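Local coordinates for thioredoxin-like protein (Klebsiella pneumoniae subsp. pneumoniae MGH 78578, PDB 3TY1), which probably binds carbohydrate, as a putative aldose 1-epimerase of the galactose mutarotase superfamily whose substrate is not established, at residues M114-Y119 and I208-N213; H204-I209 and P317-A322; V260-P265 and Y321-T326; T292-V297 and Q344-Y349. All blocks are in the same frame, centred on the assembly; numbering follows the deposited sequence. Where two conformers were deposited one is given.

How the interactions relate
Interactions 1 and 2 lie, centres about 9 Å apart, on strand 204-214, which pairs with strand 114-119 in one and meets the end of strand 311-318 in the other; I208 and I209 serve both. Interaction 3 follows from interaction 2 through Y321 and A322, centres again about 9 Å apart, and ties the loop before helix 325-330 to strand 259-265. Interaction 4 joins the loop 292-297 to strand 342-352 of the ten-stranded sheet, its centre about 12 Å from that of interaction 1. Interaction 1 closes before interactions 3 and 4 open, and the latter two alternate along the chain. Together these sequence-distant segments join the mixed sheet, its loops and the ten-stranded sheet of a supersandwich.

Interaction 1 of 4, residues M114-Y119 and I208-N213; sequences MVRCGY and IIYHSN. With SO4 (sulfate ion), chain L.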
loop_
_atom_site.group_PDB
_atom_site.type_symbol
_atom_site.label_atom_id
_atom_site.label_comp_id
_atom_site.label_asym_id
_atom_site.label_seq_id
_atom_site.Cartn_x
_atom_site.Cartn_y
_atom_site.Cartn_z
HETATM N N MSE A 114 -9.874 19.687 8.127
HETATM C CA MSE A 114 -10.900 19.543 7.053
HETATM C C MSE A 114 -10.515 18.403 6.092
HETATM O O MSE A 114 -9.489 18.479 5.441
HETATM C CB MSE A 114 -11.132 20.885 6.305
HETATM C CG MSE A 114 -12.510 21.074 5.643
HETATM SE SE MSE A 114 -12.776 19.851 4.170
HETATM C CE MSE A 114 -11.445 20.589 2.948
ATOM N N VAL A 115 -11.332 17.349 6.063
ATOM C CA VAL A 115 -11.176 16.228 5.155
ATOM C C VAL A 115 -12.303 16.211 4.129
ATOM O O VAL A 115 -13.459 16.261 4.515
ATOM C CB VAL A 115 -11.265 14.870 5.879
ATOM C CG1 VAL A 115 -11.031 13.734 4.838
ATOM C CG2 VAL A 115 -10.274 14.805 6.995
ATOM N N ARG A 116 -11.979 16.152 2.832
ATOM C CA ARG A 116 -13.022 15.960 1.817
ATOM C C ARG A 116 -13.351 14.474 1.846
ATOM O O ARG A 116 -12.515 13.660 1.488
ATOM C CB ARG A 116 -12.525 16.404 0.448
ATOM C CG ARG A 116 -12.376 17.930 0.352
ATOM C CD ARG A 116 -11.680 18.394 -0.947
ATOM N NE ARG A 116 -11.490 19.853 -1.005
ATOM C CZ ARG A 116 -10.445 20.507 -0.475
ATOM N NH1 ARG A 116 -9.538 19.859 0.202
ATOM N NH2 ARG A 116 -10.325 21.839 -0.605
ATOM N N CYS A 117 -14.547 14.135 2.323
ATOM C CA CYS A 117 -15.002 12.754 2.442
ATOM C C CYS A 117 -15.878 12.505 1.212
ATOM O O CYS A 117 -17.065 12.818 1.212
ATOM C CB CYS A 117 -15.787 12.584 3.722
ATOM S SG CYS A 117 -14.799 12.900 5.199
ATOM N N GLY A 118 -15.236 12.030 0.154
ATOM C CA GLY A 118 -15.860 11.906 -1.171
ATOM C C GLY A 118 -14.758 11.558 -2.171
ATOM O O GLY A 118 -13.708 11.126 -1.744
ATOM N N TYR A 119 -14.949 11.729 -3.485
ATOM C CA TYR A 119 -16.223 12.158 -4.108
ATOM C C TYR A 119 -16.995 11.010 -4.737
ATOM O O TYR A 119 -18.208 11.094 -4.913
ATOM C CB TYR A 119 -15.971 13.235 -5.162
ATOM C CG TYR A 119 -15.555 14.552 -4.569
ATOM C CD1 TYR A 119 -14.241 14.776 -4.155
ATOM C CD2 TYR A 119 -16.483 15.605 -4.421
ATOM C CE1 TYR A 119 -13.861 15.988 -3.599
ATOM C CE2 TYR A 119 -16.097 16.846 -3.882
ATOM C CZ TYR A 119 -14.782 17.018 -3.455
ATOM O OH TYR A 119 -14.372 18.216 -2.919
ATOM N N ILE A 208 -20.339 14.016 -1.273
ATOM C CA ILE A 208 -19.251 14.744 -0.568
ATOM C C ILE A 208 -19.711 15.277 0.773
ATOM O O ILE A 208 -20.800 15.787 0.877
ATOM C CB ILE A 208 -18.666 15.893 -1.447
ATOM C CG1 ILE A 208 -17.520 16.675 -0.764
ATOM C CG2 ILE A 208 -19.786 16.854 -1.930
ATOM C CD1 ILE A 208 -16.268 15.826 -0.425
ATOM N N ILE A 209 -18.844 15.171 1.790
ATOM C CA ILE A 209 -19.046 15.805 3.072
ATOM C C ILE A 209 -17.749 16.595 3.322
ATOM O O ILE A 209 -16.644 16.012 3.219
ATOM C CB ILE A 209 -19.276 14.753 4.216
ATOM C CG1 ILE A 209 -20.526 13.919 3.963
ATOM C CG2 ILE A 209 -19.311 15.452 5.571
ATOM C CD1 ILE A 209 -20.809 12.842 5.002
ATOM N N TYR A 210 -17.874 17.900 3.608
ATOM C CA TYR A 210 -16.758 18.753 4.015
ATOM C C TYR A 210 -16.645 18.623 5.539
ATOM O O TYR A 210 -17.275 19.366 6.309
ATOM C CB TYR A 210 -16.994 20.183 3.537
ATOM C CG TYR A 210 -16.670 20.314 2.066
ATOM C CD1 TYR A 210 -17.563 19.937 1.091
ATOM C CD2 TYR A 210 -15.408 20.752 1.661
ATOM C CE1 TYR A 210 -17.214 20.010 -0.262
ATOM C CE2 TYR A 210 -15.093 20.867 0.379
ATOM C CZ TYR A 210 -15.986 20.491 -0.601
ATOM O OH TYR A 210 -15.594 20.572 -1.911
ATOM N N HIS A 211 -15.857 17.648 5.965
ATOM C CA HIS A 211 -15.807 17.191 7.337
ATOM C C HIS A 211 -14.873 18.123 8.103
ATOM O O HIS A 211 -13.649 17.960 8.078
ATOM C CB HIS A 211 -15.325 15.724 7.304
ATOM C CG HIS A 211 -15.601 14.933 8.534
ATOM N ND1 HIS A 211 -15.188 15.331 9.785
ATOM C CD2 HIS A 211 -16.141 13.696 8.690
ATOM C CE1 HIS A 211 -15.466 14.380 10.660
ATOM N NE2 HIS A 211 -16.060 13.382 10.026
ATOM N N SER A 212 -15.456 19.115 8.766
ATOM C CA SER A 212 -14.692 20.230 9.354
ATOM C C SER A 212 -14.668 20.092 10.868
ATOM O O SER A 212 -15.733 20.046 11.508
ATOM C CB SER A 212 -15.286 21.547 8.863
ATOM O OG SER A 212 -15.478 21.532 7.424
ATOM N N ASN A 213 -13.469 20.077 11.460
ATOM C CA ASN A 213 -13.263 19.586 12.822
ATOM C C ASN A 213 -12.605 20.599 13.731
ATOM O O ASN A 213 -11.546 21.129 13.400
ATOM C CB ASN A 213 -12.432 18.282 12.727
ATOM C CG ASN A 213 -12.961 17.357 11.627
ATOM O OD1 ASN A 213 -14.133 17.049 11.619
ATOM N ND2 ASN A 213 -12.113 16.960 10.690
HETATM S S SO4 L . -16.598 10.086 11.658
HETATM O O1 SO4 L . -15.386 10.360 12.437
HETATM O O2 SO4 L . -17.786 10.642 12.342
HETATM O O3 SO4 L . -16.500 10.672 10.318
HETATM O O4 SO4 L . -16.732 8.635 11.520
#
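H211 leaves its strand with CG anti to the backbone N (chi1 -162°). H211 CB lies 3.4 Å from V115 O and 3.6 Å from C117 SG, and the same sulfur lies 3.8 Å from H211 CD2, obliquely to the ring. H211 ND1 gives its proton to a lone pair of N213 OD1, 2.7 Å away and in the imidazole plane, which fixes the ring's rotation. At the tip, H211 NE2 donates to sulfate O3 over 2.8 Å, and H136 binds the same ion. The backbone pair V115-H211, antiparallel and hydrogen-bonded, has H211 N 3.1 Å from V115 O. The opposite face carries R116 and Y210; Y119 OH donates across to Y210 OH at 2.8 Å, and D194 accepts from Y210 OH and salt-bridges R116 NE. Two donating ring nitrogens, one facing an anion, would favour a protonated H211, at least with the sulfate bound; the ion probably comes from the crystallisation liquor, but with F110, H136 and W301 around the ring the site could be a carbohydrate pocket.

Interaction 2 of 4, residues H204-I209 and P317-A322; sequences HDYQII and PGTSYA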
loop_
_atom_site.group_PDB
_atom_site.type_symbol
_atom_site.label_atom_id
_atom_site.label_comp_id
_atom_site.label_asym_id
_atom_site.label_seq_id
_atom_site.Cartn_x
_atom_site.Cartn_y
_atom_site.Cartn_z
ATOM N N HIS A 204 -22.170 9.697 -13.608
ATOM C CA HIS A 204 -21.660 8.981 -12.461
ATOM C C HIS A 204 -22.187 9.582 -11.166
ATOM O O HIS A 204 -22.368 10.812 -11.041
ATOM C CB HIS A 204 -20.126 8.922 -12.472
ATOM C CG HIS A 204 -19.594 7.806 -11.647
ATOM N ND1 HIS A 204 -19.564 7.858 -10.269
ATOM C CD2 HIS A 204 -19.138 6.581 -11.989
ATOM C CE1 HIS A 204 -19.107 6.713 -9.801
ATOM N NE2 HIS A 204 -18.847 5.917 -10.822
ATOM N N ASP A 205 -22.457 8.706 -10.209
ATOM C CA ASP A 205 -22.812 9.126 -8.850
ATOM C C ASP A 205 -21.660 9.877 -8.165
ATOM O O ASP A 205 -20.507 9.660 -8.495
ATOM C CB ASP A 205 -23.138 7.908 -7.959
ATOM C CG ASP A 205 -24.455 7.258 -8.286
ATOM O OD1 ASP A 205 -25.249 7.771 -9.116
ATOM O OD2 ASP A 205 -24.692 6.209 -7.676
ATOM N N TYR A 206 -21.999 10.785 -7.254
ATOM C CA TYR A 206 -21.004 11.386 -6.386
ATOM C C TYR A 206 -21.666 11.732 -5.074
ATOM O O TYR A 206 -22.889 11.866 -5.011
ATOM C CB TYR A 206 -20.336 12.606 -7.022
ATOM C CG TYR A 206 -21.179 13.880 -7.073
ATOM C CD1 TYR A 206 -22.043 14.143 -8.145
ATOM C CD2 TYR A 206 -21.099 14.809 -6.053
ATOM C CE1 TYR A 206 -22.793 15.325 -8.180
ATOM C CE2 TYR A 206 -21.833 15.969 -6.075
ATOM C CZ TYR A 206 -22.669 16.232 -7.124
ATOM O OH TYR A 206 -23.367 17.401 -7.062
ATOM N N GLN A 207 -20.843 11.789 -4.037
ATOM C CA GLN A 207 -21.214 12.244 -2.710
ATOM C C GLN A 207 -20.050 13.024 -2.110
ATOM O O GLN A 207 -18.897 12.687 -2.368
ATOM C CB GLN A 207 -21.491 11.086 -1.770
ATOM C CG GLN A 207 -22.552 10.099 -2.190
ATOM C CD GLN A 207 -22.588 8.940 -1.239
ATOM O OE1 GLN A 207 -21.809 7.985 -1.392
ATOM N NE2 GLN A 207 -23.464 9.020 -0.217
ATOM N N ILE A 208 -20.339 14.016 -1.273
ATOM C CA ILE A 208 -19.251 14.744 -0.568
ATOM C C ILE A 208 -19.711 15.277 0.773
ATOM O O ILE A 208 -20.800 15.787 0.877
ATOM C CB ILE A 208 -18.666 15.893 -1.447
ATOM C CG1 ILE A 208 -17.520 16.675 -0.764
ATOM C CG2 ILE A 208 -19.786 16.854 -1.930
ATOM C CD1 ILE A 208 -16.268 15.826 -0.425
ATOM N N ILE A 209 -18.844 15.171 1.790
ATOM C CA ILE A 209 -19.046 15.805 3.072
ATOM C C ILE A 209 -17.749 16.595 3.322
ATOM O O ILE A 209 -16.644 16.012 3.219
ATOM C CB ILE A 209 -19.276 14.753 4.216
ATOM C CG1 ILE A 209 -20.526 13.919 3.963
ATOM C CG2 ILE A 209 -19.311 15.452 5.571
ATOM C CD1 ILE A 209 -20.809 12.842 5.002
ATOM N N PRO A 317 -20.990 20.026 6.406
ATOM C CA PRO A 317 -21.952 20.231 5.334
ATOM C C PRO A 317 -21.697 19.217 4.235
ATOM O O PRO A 317 -20.545 18.876 3.962
ATOM C CB PRO A 317 -21.699 21.661 4.873
ATOM C CG PRO A 317 -20.447 22.077 5.494
ATOM C CD PRO A 317 -20.115 21.181 6.608
ATOM N N GLY A 318 -22.764 18.699 3.657
ATOM C CA GLY A 318 -22.618 17.688 2.658
ATOM C C GLY A 318 -23.776 17.543 1.719
ATOM O O GLY A 318 -24.833 18.190 1.897
ATOM N N THR A 319 -23.557 16.716 0.695
ATOM C CA THR A 319 -24.647 16.245 -0.160
ATOM C C THR A 319 -25.365 15.069 0.527
ATOM O O THR A 319 -26.529 14.770 0.237
ATOM C CB THR A 319 -24.169 15.805 -1.570
ATOM O OG1 THR A 319 -23.240 14.733 -1.439
ATOM C CG2 THR A 319 -23.535 16.961 -2.340
ATOM N N SER A 320 -24.660 14.418 1.446
ATOM C CA SER A 320 -25.140 13.244 2.172
ATOM C C SER A 320 -24.908 13.374 3.668
ATOM O O SER A 320 -24.084 14.180 4.153
ATOM C CB SER A 320 -24.419 11.965 1.679
ATOM O OG SER A 320 -25.119 11.284 0.668
ATOM N N TYR A 321 -25.681 12.573 4.395
ATOM C CA TYR A 321 -25.420 12.295 5.791
ATOM C C TYR A 321 -24.401 11.158 5.806
ATOM O O TYR A 321 -24.049 10.601 4.764
ATOM C CB TYR A 321 -26.706 11.926 6.560
ATOM C CG TYR A 321 -27.684 13.070 6.637
ATOM C CD1 TYR A 321 -27.344 14.279 7.277
ATOM C CD2 TYR A 321 -28.953 12.966 6.084
ATOM C CE1 TYR A 321 -28.291 15.340 7.362
ATOM C CE2 TYR A 321 -29.867 14.012 6.148
ATOM C CZ TYR A 321 -29.538 15.198 6.783
ATOM O OH TYR A 321 -30.466 16.239 6.834
ATOM N N ALA A 322 -23.919 10.829 7.001
ATOM C CA ALA A 322 -22.830 9.883 7.155
ATOM C C ALA A 322 -23.219 8.404 7.155
ATOM O O ALA A 322 -22.360 7.531 7.414
ATOM C CB ALA A 322 -22.008 10.244 8.443
#
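S320 OG is gripped twice: Q207 NE2 donates to it over 2.9 Å with an N-H...O angle of 160°, and E328 OE1, on the helix that follows, holds it from beyond the two segments. The hydroxyl lies close to the plane of the Q207 amide, whose OE1 is taken by the backbone N of T122, so both ends of the amide are engaged and its flip is settled. T319, next to S320, engages both the backbone N and O of I208. With chi1 at 61°, its OG1 occupies the crowded position between backbone N and carbonyl carbon, and there it accepts I208 N at 3.0 Å. T319 N in turn donates to I208 O at 2.9 Å, almost along the C=O axis, and the methyl T319 CG2 reaches I208 CG2 at 3.8 Å. Just before this, G318, having no side chain, lets its CA come to 4.1 Å from I209 CA. I209 CG1 and CD1 then run along S320 O, with CG1 3.6 Å away. One cost is visible, since S320 N is buried with no partner in the model. The arrangement is that of a strand end: within these segments the antiparallel strands 204-214 and 311-318 share a single bridge, I209-G318, and T319 continues the pairing through its backbone N, with OG1 standing in as acceptor, as the chain turns away within the galactose mutarotase-like supersandwich.

Interaction 3 of 4, residues V260-P265 and Y321-T326; sequences VFNIQP and YAYPVT
Y321 lays one ring face against N262, whose CB stands 3.8 Å from the ring centroid and 21° off its normal, a CH-pi contact displaced toward the rim. The N262 amide is tilted 42° to that ring and brings OD1 to 3.2 Å from Y321 CD1. At the tip, Y321 OH donates to I263 O over 2.8 Å, approaching from well above the carbonyl plane. The other end of the amide, N262 ND2, makes a weak, bent bond of 3.2 Å to Y323 OH. A water bridges the two segments, donating to N262 OD1 at 2.8 Å and accepting from A322 N at 2.9 Å. These contacts fasten the loop after strand 311-318, which runs to P324 at the N-cap of helix 325-330, onto strand 259-265 of the mixed sheet. In the next shell, V297 and T299 of the neighbouring strand pack on Y321, while E328 of the helix holds its backbone N. Y323 is placed by F235, which stacks on its ring and takes its hydroxyl through the carbonyl O.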
loop_
_atom_site.group_PDB
_atom_site.type_symbol
_atom_site.label_atom_id
_atom_site.label_comp_id
_atom_site.label_asym_id
_atom_site.label_seq_id
_atom_site.Cartn_x
_atom_site.Cartn_y
_atom_site.Cartn_z
ATOM N N VAL A 260 -24.155 12.036 17.067
ATOM C CA VAL A 260 -24.247 12.684 15.777
ATOM C C VAL A 260 -25.695 13.066 15.534
ATOM O O VAL A 260 -26.574 12.328 15.963
ATOM C CB VAL A 260 -23.736 11.758 14.674
ATOM C CG1 VAL A 260 -23.955 12.397 13.307
ATOM C CG2 VAL A 260 -22.233 11.492 14.916
ATOM N N PHE A 261 -25.909 14.228 14.881
ATOM C CA PHE A 261 -27.239 14.736 14.563
ATOM C C PHE A 261 -27.293 15.128 13.105
ATOM O O PHE A 261 -26.320 15.712 12.533
ATOM C CB PHE A 261 -27.610 15.910 15.475
ATOM C CG PHE A 261 -27.598 15.541 16.938
ATOM C CD1 PHE A 261 -28.715 14.953 17.525
ATOM C CD2 PHE A 261 -26.457 15.713 17.704
ATOM C CE1 PHE A 261 -28.692 14.560 18.867
ATOM C CE2 PHE A 261 -26.430 15.335 19.045
ATOM C CZ PHE A 261 -27.557 14.773 19.625
ATOM N N ASN A 262 -28.414 14.771 12.495
ATOM C CA ASN A 262 -28.679 15.084 11.110
ATOM C C ASN A 262 -29.559 16.302 11.021
ATOM O O ASN A 262 -30.665 16.278 11.552
ATOM C CB ASN A 262 -29.349 13.906 10.449
ATOM C CG ASN A 262 -28.459 12.690 10.392
ATOM O OD1 ASN A 262 -27.252 12.791 10.129
ATOM N ND2 ASN A 262 -29.065 11.514 10.595
ATOM N N ILE A 263 -29.093 17.313 10.297
ATOM C CA ILE A 263 -29.734 18.621 10.214
ATOM C C ILE A 263 -30.181 18.974 8.799
ATOM O O ILE A 263 -29.500 18.649 7.823
ATOM C CB ILE A 263 -28.774 19.736 10.703
ATOM C CG1 ILE A 263 -28.557 19.615 12.223
ATOM C CG2 ILE A 263 -29.326 21.170 10.295
ATOM C CD1 ILE A 263 -27.306 20.308 12.792
ATOM N N GLN A 264 -31.365 19.598 8.719
ATOM C CA GLN A 264 -31.844 20.208 7.483
ATOM C C GLN A 264 -31.720 21.716 7.697
ATOM O O GLN A 264 -32.517 22.339 8.430
ATOM C CB GLN A 264 -33.261 19.771 7.112
ATOM C CG GLN A 264 -33.295 18.942 5.821
ATOM C CD GLN A 264 -32.764 19.725 4.607
ATOM O OE1 GLN A 264 -32.851 20.962 4.552
ATOM N NE2 GLN A 264 -32.215 19.001 3.633
ATOM N N PRO A 265 -30.698 22.331 7.093
ATOM C CA PRO A 265 -30.475 23.769 7.352
ATOM C C PRO A 265 -31.434 24.709 6.615
ATOM O O PRO A 265 -31.989 24.323 5.614
ATOM C CB PRO A 265 -29.064 23.992 6.823
ATOM C CG PRO A 265 -28.945 23.011 5.731
ATOM C CD PRO A 265 -29.645 21.789 6.227
ATOM N N TYR A 321 -25.681 12.573 4.395
ATOM C CA TYR A 321 -25.420 12.295 5.791
ATOM C C TYR A 321 -24.401 11.158 5.806
ATOM O O TYR A 321 -24.049 10.601 4.764
ATOM C CB TYR A 321 -26.706 11.926 6.560
ATOM C CG TYR A 321 -27.684 13.070 6.637
ATOM C CD1 TYR A 321 -27.344 14.279 7.277
ATOM C CD2 TYR A 321 -28.953 12.966 6.084
ATOM C CE1 TYR A 321 -28.291 15.340 7.362
ATOM C CE2 TYR A 321 -29.867 14.012 6.148
ATOM C CZ TYR A 321 -29.538 15.198 6.783
ATOM O OH TYR A 321 -30.466 16.239 6.834
ATOM N N ALA A 322 -23.919 10.829 7.001
ATOM C CA ALA A 322 -22.830 9.883 7.155
ATOM C C ALA A 322 -23.219 8.404 7.155
ATOM O O ALA A 322 -22.360 7.531 7.414
ATOM C CB ALA A 322 -22.008 10.244 8.443
ATOM N N TYR A 323 -24.491 8.105 6.892
ATOM C CA TYR A 323 -24.908 6.719 6.699
ATOM C C TYR A 323 -24.176 6.122 5.501
ATOM O O TYR A 323 -23.666 6.863 4.685
ATOM C CB TYR A 323 -26.413 6.590 6.470
ATOM C CG TYR A 323 -27.261 7.074 7.613
ATOM C CD1 TYR A 323 -27.323 6.366 8.797
ATOM C CD2 TYR A 323 -28.005 8.259 7.510
ATOM C CE1 TYR A 323 -28.109 6.812 9.859
ATOM C CE2 TYR A 323 -28.792 8.715 8.564
ATOM C CZ TYR A 323 -28.829 7.986 9.735
ATOM O OH TYR A 323 -29.579 8.409 10.796
ATOM N N PRO A 324 -24.095 4.775 5.409
ATOM C CA PRO A 324 -23.437 4.142 4.275
ATOM C C PRO A 324 -24.124 4.427 2.945
ATOM O O PRO A 324 -25.285 4.821 2.916
ATOM C CB PRO A 324 -23.494 2.644 4.604
ATOM C CG PRO A 324 -23.725 2.562 6.046
ATOM C CD PRO A 324 -24.521 3.782 6.409
ATOM N N VAL A 325 -23.389 4.228 1.868
ATOM C CA VAL A 325 -23.853 4.533 0.519
ATOM C C VAL A 325 -25.154 3.800 0.147
ATOM O O VAL A 325 -25.949 4.331 -0.641
ATOM C CB VAL A 325 -22.727 4.281 -0.514
ATOM C CG1 VAL A 325 -22.406 2.768 -0.606
ATOM C CG2 VAL A 325 -23.093 4.882 -1.863
ATOM N N THR A 326 -25.384 2.623 0.741
ATOM C CA THR A 326 -26.638 1.883 0.588
ATOM C C THR A 326 -27.842 2.693 1.090
ATOM O O THR A 326 -28.843 2.781 0.417
ATOM C CB THR A 326 -26.583 0.502 1.327
ATOM O OG1 THR A 326 -26.045 0.693 2.642
ATOM C CG2 THR A 326 -25.714 -0.482 0.571
HETATM O O HOH W 1 -24.637 12.243 9.371
#

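Interaction 4 of 4, residues T292-V297 and Q344-Y349; sequences TRQLPV and QFDLTY. With SO4 (sulfate ion), chain K.
The R293 guanidinium has sulfate O1 over one face, 3.7 Å from NE, while its NH2 forms a salt bridge to D291. The F345 ring receives Q294 O near its plane at the edge, and L295 CD2 approaches F345 CD1 obliquely at 3.7 Å. Between these groups lies the Q294 amide, whose bonds spread round its rim. Its OE1 accepts D346 N on a lone pair, 2.9 Å away, and a water that also donates to D346 O. Both hydrogens of Q294 NE2 are used: one goes to D346 OD2 at 2.9 Å, meeting the carboxylate from above its plane, and the other to sulfate O4 at 3.0 Å. An extended chain (chi2 173°) carries the amide this far, with Q294 CD 3.0 Å from Q344 O. H193 takes the second carboxylate oxygen, D346 OD1, so the aspartate is held from two sides. Along strand 342-352, T348 pairs with Q289 of strand 285-291; at D346 the glutamine amide instead engages the strand's backbone. L295 CD1 meets L347 CD2 at 4.1 Å, and the L295 side chain packs on I208 and Y210, filling the apolar interior between the facing sheets of a beta-supersandwich.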
loop_
_atom_site.group_PDB
_atom_site.type_symbol
_atom_site.label_atom_id
_atom_site.label_comp_id
_atom_site.label_asym_id
_atom_site.label_seq_id
_atom_site.Cartn_x
_atom_site.Cartn_y
_atom_site.Cartn_z
ATOM N N THR A 292 -26.562 25.959 0.133
ATOM C CA THR A 292 -27.455 24.801 0.270
ATOM C C THR A 292 -27.937 24.166 -1.056
ATOM O O THR A 292 -28.537 23.100 -1.036
ATOM C CB THR A 292 -28.670 25.098 1.173
ATOM O OG1 THR A 292 -29.380 26.193 0.626
ATOM C CG2 THR A 292 -28.221 25.442 2.617
ATOM N N ARG A 293 -27.654 24.789 -2.192
ATOM C CA ARG A 293 -27.854 24.127 -3.495
ATOM C C ARG A 293 -26.758 23.125 -3.818
ATOM O O ARG A 293 -26.975 22.186 -4.567
ATOM C CB ARG A 293 -27.883 25.142 -4.623
ATOM C CG ARG A 293 -29.048 26.100 -4.545
ATOM C CD ARG A 293 -28.858 27.250 -5.509
ATOM N NE ARG A 293 -27.676 28.034 -5.166
ATOM C CZ ARG A 293 -27.239 29.083 -5.871
ATOM N NH1 ARG A 293 -27.891 29.510 -6.948
ATOM N NH2 ARG A 293 -26.154 29.727 -5.481
ATOM N N GLN A 294 -25.564 23.353 -3.264
ATOM C CA GLN A 294 -24.410 22.510 -3.473
ATOM C C GLN A 294 -24.290 21.455 -2.372
ATOM O O GLN A 294 -23.959 20.312 -2.650
ATOM C CB GLN A 294 -23.132 23.379 -3.445
ATOM C CG GLN A 294 -23.127 24.546 -4.464
ATOM C CD GLN A 294 -21.923 25.488 -4.312
ATOM O OE1 GLN A 294 -21.250 25.520 -3.281
ATOM N NE2 GLN A 294 -21.654 26.251 -5.352
ATOM N N LEU A 295 -24.545 21.870 -1.134
ATOM C CA LEU A 295 -24.397 21.036 0.056
ATOM C C LEU A 295 -25.722 21.175 0.848
ATOM O O LEU A 295 -25.826 21.956 1.791
ATOM C CB LEU A 295 -23.142 21.457 0.847
ATOM C CG LEU A 295 -21.798 21.317 0.145
ATOM C CD1 LEU A 295 -20.681 22.013 0.966
ATOM C CD2 LEU A 295 -21.403 19.811 -0.147
ATOM N N PRO A 296 -26.755 20.433 0.436
ATOM C CA PRO A 296 -28.072 20.639 1.059
ATOM C C PRO A 296 -28.293 20.210 2.486
ATOM O O PRO A 296 -29.271 20.677 3.089
ATOM C CB PRO A 296 -29.045 19.897 0.108
ATOM C CG PRO A 296 -28.238 19.441 -1.026
ATOM C CD PRO A 296 -26.827 19.385 -0.586
ATOM N N VAL A 297 -27.434 19.342 3.032
ATOM C CA VAL A 297 -27.598 18.798 4.370
ATOM C C VAL A 297 -26.411 19.111 5.245
ATOM O O VAL A 297 -25.374 19.549 4.751
ATOM C CB VAL A 297 -27.903 17.274 4.361
ATOM C CG1 VAL A 297 -29.262 17.047 3.615
ATOM C CG2 VAL A 297 -26.761 16.448 3.776
ATOM N N GLN A 344 -19.848 22.701 -8.290
ATOM C CA GLN A 344 -19.037 23.632 -7.504
ATOM C C GLN A 344 -19.339 23.522 -6.027
ATOM O O GLN A 344 -20.450 23.194 -5.634
ATOM C CB GLN A 344 -19.274 25.087 -7.972
ATOM C CG GLN A 344 -18.865 25.378 -9.424
ATOM C CD GLN A 344 -19.855 24.860 -10.476
ATOM O OE1 GLN A 344 -21.042 24.661 -10.185
ATOM N NE2 GLN A 344 -19.359 24.627 -11.706
ATOM N N PHE A 345 -18.323 23.802 -5.206
ATOM C CA PHE A 345 -18.421 23.804 -3.748
ATOM C C PHE A 345 -17.688 25.057 -3.238
ATOM O O PHE A 345 -16.457 25.137 -3.284
ATOM C CB PHE A 345 -17.859 22.483 -3.181
ATOM C CG PHE A 345 -18.542 21.271 -3.778
ATOM C CD1 PHE A 345 -19.783 20.863 -3.323
ATOM C CD2 PHE A 345 -17.974 20.596 -4.854
ATOM C CE1 PHE A 345 -20.456 19.788 -3.920
ATOM C CE2 PHE A 345 -18.627 19.502 -5.449
ATOM C CZ PHE A 345 -19.871 19.107 -4.980
ATOM N N ASP A 346 -18.475 26.037 -2.789
ATOM C CA ASP A 346 -17.996 27.342 -2.318
ATOM C C ASP A 346 -18.282 27.427 -0.810
ATOM O O ASP A 346 -19.452 27.344 -0.394
ATOM C CB ASP A 346 -18.732 28.452 -3.064
ATOM C CG ASP A 346 -18.578 28.343 -4.551
ATOM O OD1 ASP A 346 -17.417 28.262 -5.035
ATOM O OD2 ASP A 346 -19.638 28.312 -5.246
ATOM N N LEU A 347 -17.218 27.508 -0.010
ATOM C CA LEU A 347 -17.323 27.599 1.444
ATOM C C LEU A 347 -16.411 28.687 1.966
ATOM O O LEU A 347 -15.317 28.881 1.438
ATOM C CB LEU A 347 -16.983 26.266 2.138
ATOM C CG LEU A 347 -17.823 25.023 1.829
ATOM C CD1 LEU A 347 -17.257 24.312 0.610
ATOM C CD2 LEU A 347 -17.829 24.096 3.058
ATOM N N THR A 348 -16.860 29.402 2.987
ATOM C CA THR A 348 -16.002 30.384 3.672
ATOM C C THR A 348 -15.914 30.009 5.144
ATOM O O THR A 348 -16.937 29.841 5.814
ATOM C CB THR A 348 -16.548 31.818 3.512
ATOM O OG1 THR A 348 -16.687 32.092 2.116
ATOM C CG2 THR A 348 -15.597 32.807 4.109
ATOM N N TYR A 349 -14.695 29.877 5.622
ATOM C CA TYR A 349 -14.354 29.557 7.009
ATOM C C TYR A 349 -13.768 30.797 7.669
ATOM O O TYR A 349 -12.845 31.441 7.115
ATOM C CB TYR A 349 -13.295 28.458 7.032
ATOM C CG TYR A 349 -13.751 27.108 6.584
ATOM C CD1 TYR A 349 -13.973 26.817 5.220
ATOM C CD2 TYR A 349 -13.984 26.102 7.511
ATOM C CE1 TYR A 349 -14.417 25.545 4.813
ATOM C CE2 TYR A 349 -14.420 24.821 7.117
ATOM C CZ TYR A 349 -14.639 24.563 5.762
ATOM O OH TYR A 349 -15.059 23.303 5.394
HETATM S S SO4 K . -24.273 26.505 -8.193
HETATM O O1 SO4 K . -25.267 26.129 -7.169
HETATM O O2 SO4 K . -24.780 26.115 -9.524
HETATM O O3 SO4 K . -24.057 27.972 -8.167
HETATM O O4 SO4 K . -22.979 25.809 -7.989
HETATM O O HOH W 2 -21.249 25.312 -0.369
#